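Side-chain contacts in DyP2 (Amycolatopsis sp. ATCC 39116, PDB 4G2C), which probably uses heme and peroxide to oxidise dyes and lignin-related compounds, and binds a manganese(II) ion: residues 280-283 against 284-287; 389-393 against 394-398; 455-458 against 459-462. All coordinates share one frame; numbering follows the deposited sequence.

Interaction 1. Residues 280-283 against 284-287. With MN (manganese (II) ion), chain D.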
loop_
_atom_site.group_PDB
_atom_site.type_symbol
_atom_site.label_atom_id
_atom_site.label_comp_id
_atom_site.label_asym_id
_atom_site.label_seq_id
_atom_site.Cartn_x
_atom_site.Cartn_y
_atom_site.Cartn_z
ATOM N N VAL A 280 18.023 -3.078 4.099
ATOM C CA VAL A 280 17.897 -2.800 5.518
ATOM C C VAL A 280 19.224 -2.339 6.093
ATOM O O VAL A 280 19.281 -1.378 6.869
ATOM C CB VAL A 280 17.434 -4.033 6.271
ATOM C CG1 VAL A 280 17.291 -3.722 7.768
ATOM C CG2 VAL A 280 16.134 -4.527 5.683
ATOM N N ARG A 281 20.293 -3.015 5.685
ATOM C CA ARG A 281 21.632 -2.659 6.133
ATOM C C ARG A 281 21.913 -1.167 5.965
ATOM O O ARG A 281 22.332 -0.484 6.904
ATOM C CB ARG A 281 22.689 -3.488 5.391
ATOM C CG ARG A 281 24.139 -3.067 5.689
ATOM C CD ARG A 281 25.118 -4.258 5.647
ATOM N NE ARG A 281 25.469 -4.710 4.296
ATOM C CZ ARG A 281 25.489 -5.987 3.898
ATOM N NH1 ARG A 281 25.157 -6.971 4.742
ATOM N NH2 ARG A 281 25.833 -6.287 2.646
ATOM N N LEU A 282 21.688 -0.662 4.761
ATOM C CA LEU A 282 22.063 0.705 4.455
ATOM C C LEU A 282 21.139 1.679 5.189
ATOM O O LEU A 282 21.556 2.772 5.613
ATOM C CB LEU A 282 21.985 0.919 2.951
ATOM C CG LEU A 282 22.253 2.293 2.362
ATOM C CD1 LEU A 282 23.653 2.765 2.662
ATOM C CD2 LEU A 282 22.027 2.204 0.861
ATOM N N PHE A 283 19.881 1.275 5.341
ATOM C CA PHE A 283 18.902 2.116 6.027
ATOM C C PHE A 283 19.268 2.272 7.499
ATOM O O PHE A 283 19.134 3.358 8.061
ATOM C CB PHE A 283 17.462 1.571 5.862
ATOM C CG PHE A 283 16.401 2.537 6.301
ATOM C CD1 PHE A 283 15.942 3.523 5.438
ATOM C CD2 PHE A 283 15.888 2.489 7.591
ATOM C CE1 PHE A 283 14.980 4.432 5.850
ATOM C CE2 PHE A 283 14.926 3.386 8.001
ATOM C CZ PHE A 283 14.472 4.358 7.130
ATOM N N LYS A 284 19.735 1.187 8.116
ATOM C CA LYS A 284 20.170 1.234 9.511
ATOM C C LYS A 284 21.480 2.002 9.679
ATOM O O LYS A 284 21.712 2.604 10.721
ATOM C CB LYS A 284 20.306 -0.166 10.105
ATOM C CG LYS A 284 19.000 -0.870 10.300
ATOM C CD LYS A 284 17.992 0.006 11.049
ATOM C CE LYS A 284 16.692 -0.753 11.277
ATOM N NZ LYS A 284 15.607 0.093 11.829
ATOM N N GLU A 285 22.329 1.980 8.661
ATOM C CA GLU A 285 23.561 2.739 8.712
ATOM C C GLU A 285 23.158 4.192 8.633
ATOM O O GLU A 285 23.701 5.057 9.335
ATOM C CB GLU A 285 24.487 2.384 7.538
ATOM C CG GLU A 285 25.162 1.028 7.654
ATOM C CD GLU A 285 26.049 0.708 6.455
ATOM O OE1 GLU A 285 25.685 1.084 5.318
ATOM O OE2 GLU A 285 27.119 0.093 6.650
ATOM N N ALA A 286 22.196 4.457 7.765
ATOM C CA ALA A 286 21.688 5.805 7.606
ATOM C C ALA A 286 21.103 6.312 8.908
ATOM O O ALA A 286 21.354 7.450 9.269
ATOM C CB ALA A 286 20.667 5.888 6.467
ATOM N N GLU A 287 20.328 5.482 9.613
ATOM C CA GLU A 287 19.804 5.887 10.931
ATOM C C GLU A 287 20.978 6.259 11.827
ATOM O O GLU A 287 20.968 7.307 12.483
ATOM C CB GLU A 287 18.974 4.786 11.623
ATOM C CG GLU A 287 17.696 4.343 10.902
ATOM C CD GLU A 287 16.814 3.381 11.725
ATOM O OE1 GLU A 287 15.945 2.717 11.105
ATOM O OE2 GLU A 287 16.965 3.292 12.979
HETATM MN MN MN D . 15.854 2.575 14.873
HETATM O O HOH W 1 14.147 4.117 15.156
#
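Glu-287 OE1 is gripped by several groups in the first turns of helix 280-293: Lys-284 NZ meets OE1 at 2.7 Å in a salt bridge, Tyr-217 adds a weak hydrogen bond, and the ring edge of Phe-283 adds a contact, Phe-283 CE2 being 3.3 Å from Glu-287 OE1. The ammonium comes from above the carboxylate plane, about 36° out of it. Ring and carboxylate stand almost perpendicular, at 89°, with OE1 near the ring plane, where the slightly positive C-H groups face the oxygen. Lysine suits its place because its long chain, bent once at chi2 (-50°) and straight beyond, runs alongside Val-280 to bring NZ to the carboxylate; Lys-284 CG lies 4.2 Å from Val-280 CG1. NZ is shared between Glu-287 OE1 and the carbonyl O of Phe-215, whose ring stacks on Phe-283. The helical bond from Glu-287 N to Phe-283 O, 2.9 Å long, sets the two residues one turn apart on the same side. With OE1 held this way, OE2 is left to bind manganese at 2.3 Å, together with Glu-313 and a water. The two oxygens of one carboxylate thus divide their work, and the lysine charge probably helps to balance the glutamate while fixing its rotation for the metal.

Interaction 2. Residues 389-393 against 394-398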
loop_
_atom_site.group_PDB
_atom_site.type_symbol
_atom_site.label_atom_id
_atom_site.label_comp_id
_atom_site.label_asym_id
_atom_site.label_seq_id
_atom_site.Cartn_x
_atom_site.Cartn_y
_atom_site.Cartn_z
ATOM N N ALA A 389 15.349 -6.537 16.834
ATOM C CA ALA A 389 16.432 -6.835 17.766
ATOM C C ALA A 389 17.466 -5.715 17.743
ATOM O O ALA A 389 17.617 -5.016 16.730
ATOM C CB ALA A 389 17.083 -8.180 17.429
ATOM N N ASP A 390 18.172 -5.532 18.857
ATOM C CA ASP A 390 19.251 -4.542 18.913
ATOM C C ASP A 390 20.530 -5.117 18.301
ATOM O O ASP A 390 21.369 -5.686 19.012
ATOM C CB ASP A 390 19.512 -4.096 20.356
ATOM C CG ASP A 390 20.604 -3.038 20.462
ATOM O OD1 ASP A 390 20.631 -2.098 19.633
ATOM O OD2 ASP A 390 21.438 -3.148 21.388
ATOM N N LEU A 391 20.657 -4.977 16.979
ATOM C CA LEU A 391 21.807 -5.482 16.232
ATOM C C LEU A 391 22.446 -4.374 15.403
ATOM O O LEU A 391 21.769 -3.452 14.965
ATOM C CB LEU A 391 21.385 -6.617 15.288
ATOM C CG LEU A 391 20.660 -7.835 15.873
ATOM C CD1 LEU A 391 20.148 -8.744 14.764
ATOM C CD2 LEU A 391 21.566 -8.606 16.823
ATOM N N PRO A 392 23.755 -4.476 15.165
ATOM C CA PRO A 392 24.396 -3.496 14.295
ATOM C C PRO A 392 23.965 -3.700 12.845
ATOM O O PRO A 392 23.551 -4.797 12.462
ATOM C CB PRO A 392 25.880 -3.801 14.469
ATOM C CG PRO A 392 25.909 -5.271 14.777
ATOM C CD PRO A 392 24.683 -5.537 15.597
ATOM N N PRO A 393 24.050 -2.631 12.046
ATOM C CA PRO A 393 23.633 -2.610 10.643
ATOM C C PRO A 393 24.196 -3.764 9.823
ATOM O O PRO A 393 23.500 -4.257 8.942
ATOM C CB PRO A 393 24.192 -1.274 10.149
ATOM C CG PRO A 393 24.108 -0.403 11.345
ATOM C CD PRO A 393 24.402 -1.286 12.534
ATOM N N ARG A 394 25.428 -4.186 10.103
ATOM C CA ARG A 394 26.080 -5.212 9.294
ATOM C C ARG A 394 25.359 -6.560 9.361
ATOM O O ARG A 394 25.506 -7.393 8.466
ATOM C CB ARG A 394 27.563 -5.372 9.689
ATOM C CG ARG A 394 27.799 -5.714 11.174
ATOM C CD ARG A 394 29.299 -5.859 11.522
ATOM N NE ARG A 394 29.516 -6.201 12.931
ATOM C CZ ARG A 394 29.425 -7.433 13.440
ATOM N NH1 ARG A 394 29.112 -8.468 12.665
ATOM N NH2 ARG A 394 29.634 -7.635 14.738
ATOM N N LEU A 395 24.581 -6.782 10.411
ATOM C CA LEU A 395 23.840 -8.030 10.518
ATOM C C LEU A 395 22.458 -7.988 9.838
ATOM O O LEU A 395 21.720 -8.967 9.861
ATOM C CB LEU A 395 23.740 -8.486 11.983
ATOM C CG LEU A 395 25.086 -8.889 12.615
ATOM C CD1 LEU A 395 24.884 -9.558 13.955
ATOM C CD2 LEU A 395 25.916 -9.790 11.701
ATOM N N ARG A 396 22.109 -6.862 9.229
ATOM C CA ARG A 396 20.851 -6.770 8.489
ATOM C C ARG A 396 21.022 -7.142 7.013
ATOM O O ARG A 396 22.055 -6.874 6.412
ATOM C CB ARG A 396 20.258 -5.360 8.589
ATOM C CG ARG A 396 20.185 -4.791 10.000
ATOM C CD ARG A 396 19.236 -5.575 10.872
ATOM N NE ARG A 396 19.053 -4.906 12.156
ATOM C CZ ARG A 396 18.312 -5.377 13.153
ATOM N NH1 ARG A 396 17.675 -6.537 13.027
ATOM N NH2 ARG A 396 18.208 -4.686 14.280
ATOM N N PRO A 397 19.992 -7.744 6.410
ATOM C CA PRO A 397 20.076 -8.023 4.973
ATOM C C PRO A 397 20.244 -6.737 4.167
ATOM O O PRO A 397 19.893 -5.655 4.634
ATOM C CB PRO A 397 18.728 -8.668 4.665
ATOM C CG PRO A 397 17.837 -8.252 5.796
ATOM C CD PRO A 397 18.705 -8.156 6.987
ATOM N N ALA A 398 20.799 -6.858 2.972
ATOM C CA ALA A 398 20.975 -5.708 2.094
ATOM C C ALA A 398 20.147 -5.852 0.813
ATOM O O ALA A 398 19.981 -4.881 0.075
ATOM C CB ALA A 398 22.453 -5.513 1.757
HETATM O O HOH W 2 20.833 -2.672 12.819
#
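Leu-391 lies over one face of the Arg-396 guanidinium, its CB 3.8 Å above the plane and toward the rim, while Leu-391 CD1 comes within 3.7 Å of Arg-396 NH1. The pair spans a 3-10 turn in the loop between strands 374-380 and 402-409. Leucine suits this place because it covers the flat face with carbon and leaves the edge to polar partners. At that edge Arg-396 NH2 gives Ala-389 O a hydrogen bond modelled at 2.5 Å, a length to be read with caution; NH1 turns to Asp-385, in a salt bridge, and to the carbonyl of Asp-386. Arginine, with donors pointing several ways, can therefore tie this irregular chain together, and the bend at chi2 (-65°) folds the chain back so that the guanidinium reaches Ala-389 O. Pro-393 opens the 3-10 turn, its restricted phi suiting that conformation, while Pro-392 before it is extended and supplies a carbonyl acceptor: Leu-395 N bonds to Pro-392 O and Arg-396 N to Pro-393 O, each at 3.0 Å. Farther out, the Pro-392 ring approaches one face of the Arg-394 guanidinium and also meets Leu-395. A water in the guanidinium plane accepts from Arg-396 NE at 2.9 Å and donates to Leu-391 O.

Interaction 3. Residues 455-458 against 459-462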
loop_
_atom_site.group_PDB
_atom_site.type_symbol
_atom_site.label_atom_id
_atom_site.label_comp_id
_atom_site.label_asym_id
_atom_site.label_seq_id
_atom_site.Cartn_x
_atom_site.Cartn_y
_atom_site.Cartn_z
ATOM N N ALA A 455 15.461 18.962 13.163
ATOM C CA ALA A 455 15.499 19.629 14.453
ATOM C C ALA A 455 16.097 18.647 15.433
ATOM O O ALA A 455 15.452 17.671 15.793
ATOM C CB ALA A 455 14.097 20.033 14.894
ATOM N N PRO A 456 17.343 18.893 15.861
ATOM C CA PRO A 456 18.009 17.959 16.772
ATOM C C PRO A 456 17.229 17.809 18.073
ATOM O O PRO A 456 17.224 16.730 18.658
ATOM C CB PRO A 456 19.360 18.637 17.046
ATOM C CG PRO A 456 19.548 19.608 15.930
ATOM C CD PRO A 456 18.173 20.076 15.579
ATOM N N GLU A 457 16.569 18.883 18.507
ATOM C CA GLU A 457 15.856 18.891 19.785
ATOM C C GLU A 457 14.323 18.946 19.616
ATOM O O GLU A 457 13.775 19.954 19.145
ATOM C CB GLU A 457 16.357 20.052 20.644
ATOM C CG GLU A 457 15.527 20.296 21.873
ATOM C CD GLU A 457 16.216 21.208 22.877
ATOM O OE1 GLU A 457 16.895 22.179 22.460
ATOM O OE2 GLU A 457 16.078 20.940 24.090
ATOM N N TRP A 458 13.649 17.864 20.023
ATOM C CA TRP A 458 12.228 17.650 19.737
ATOM C C TRP A 458 11.391 18.810 20.224
ATOM O O TRP A 458 11.361 19.117 21.417
ATOM C CB TRP A 458 11.731 16.344 20.381
ATOM C CG TRP A 458 10.369 15.870 19.933
ATOM C CD1 TRP A 458 10.097 15.047 18.875
ATOM C CD2 TRP A 458 9.099 16.141 20.559
ATOM N NE1 TRP A 458 8.746 14.793 18.794
ATOM C CE2 TRP A 458 8.107 15.453 19.810
ATOM C CE3 TRP A 458 8.701 16.891 21.679
ATOM C CZ2 TRP A 458 6.750 15.507 20.130
ATOM C CZ3 TRP A 458 7.343 16.944 22.001
ATOM C CH2 TRP A 458 6.382 16.254 21.222
ATOM N N GLY A 459 10.708 19.453 19.291
ATOM C CA GLY A 459 9.816 20.539 19.644
ATOM C C GLY A 459 10.460 21.909 19.795
ATOM O O GLY A 459 9.777 22.856 20.180
ATOM N N HIS A 460 11.751 22.026 19.485
ATOM C CA HIS A 460 12.462 23.314 19.578
ATOM C C HIS A 460 12.940 23.830 18.224
ATOM O O HIS A 460 12.945 23.095 17.238
ATOM C CB HIS A 460 13.643 23.234 20.553
ATOM C CG HIS A 460 13.224 23.182 21.985
ATOM N ND1 HIS A 460 12.214 22.355 22.432
ATOM C CD2 HIS A 460 13.660 23.867 23.069
ATOM C CE1 HIS A 460 12.056 22.520 23.733
ATOM N NE2 HIS A 460 12.919 23.434 24.144
ATOM N N ASN A 461 13.358 25.094 18.183
ATOM C CA ASN A 461 13.692 25.742 16.912
ATOM C C ASN A 461 15.131 25.539 16.429
ATOM O O ASN A 461 15.520 26.042 15.370
ATOM C CB ASN A 461 13.368 27.241 16.966
ATOM C CG ASN A 461 14.312 28.022 17.887
ATOM O OD1 ASN A 461 15.303 27.482 18.396
ATOM N ND2 ASN A 461 14.010 29.303 18.087
ATOM N N ASN A 462 15.928 24.818 17.204
ATOM C CA ASN A 462 17.281 24.517 16.765
ATOM C C ASN A 462 17.199 23.781 15.434
ATOM O O ASN A 462 16.428 22.825 15.298
ATOM C CB ASN A 462 18.011 23.666 17.811
ATOM C CG ASN A 462 17.975 24.292 19.216
ATOM O OD1 ASN A 462 18.875 25.055 19.597
ATOM N ND2 ASN A 462 16.930 23.972 19.984
#
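Glu-457 and His-460 stack flat on each other at the two ends of a type II beta turn, in the loop joining the short antiparallel strands 453-454 and 464-465. Their carboxylate and imidazole planes are 17° apart, and Glu-457 CD sits 3.6 Å above one face of the ring, displaced toward its rim. Both residue types suit this place, since their flat groups can lie face to face and the extended glutamate chain supplies a C-H: Glu-457 CG makes a CH-pi contact, 4.1 Å from the centroid of the His-460 ring. With CG anti to the backbone N (chi1 170°), the glutamate lies across the imidazole. In the backbone the turn is closed by His-460 N, which donates to Glu-457 O at 2.9 Å. Glycine suits the third position, where Gly-459 has a positive phi of 84° and a CB would jam against Trp-458 O. Trp-458 leaves the turn at the second position, and its NE1 donates to the carbonyl O of Leu-318. Past the turn, Asn-462 returns toward Ala-455, whose CA makes a C-H...O contact of 3.4 Å with Asn-462 O. A weak hydrogen bond runs from His-460 ND1 to Trp-458 O at 3.5 Å.

Overall arrangement
Interactions 1 and 2 are neighbours, about 8 Å apart from centre to centre: the loop of 389-398 runs beside the start of helix 280-293. A probable hydrogen bond of 2.9 Å joins Arg-281 N to Pro-397 O, and Val-280 CG1 packs 3.5 Å from Arg-396 CB. Both lie close to the metal, which interaction 1 binds directly through Glu-287, while the Arg-396 side chain of interaction 2 is about 8 Å from it. Interaction 1 also has the Phe-283 side chain about 7 Å from the heme, so this helix start approaches both the heme and the manganese. Interaction 3 is a separate surface turn, its centre about 23 Å from that of interaction 1 and about 28 Å from that of interaction 2.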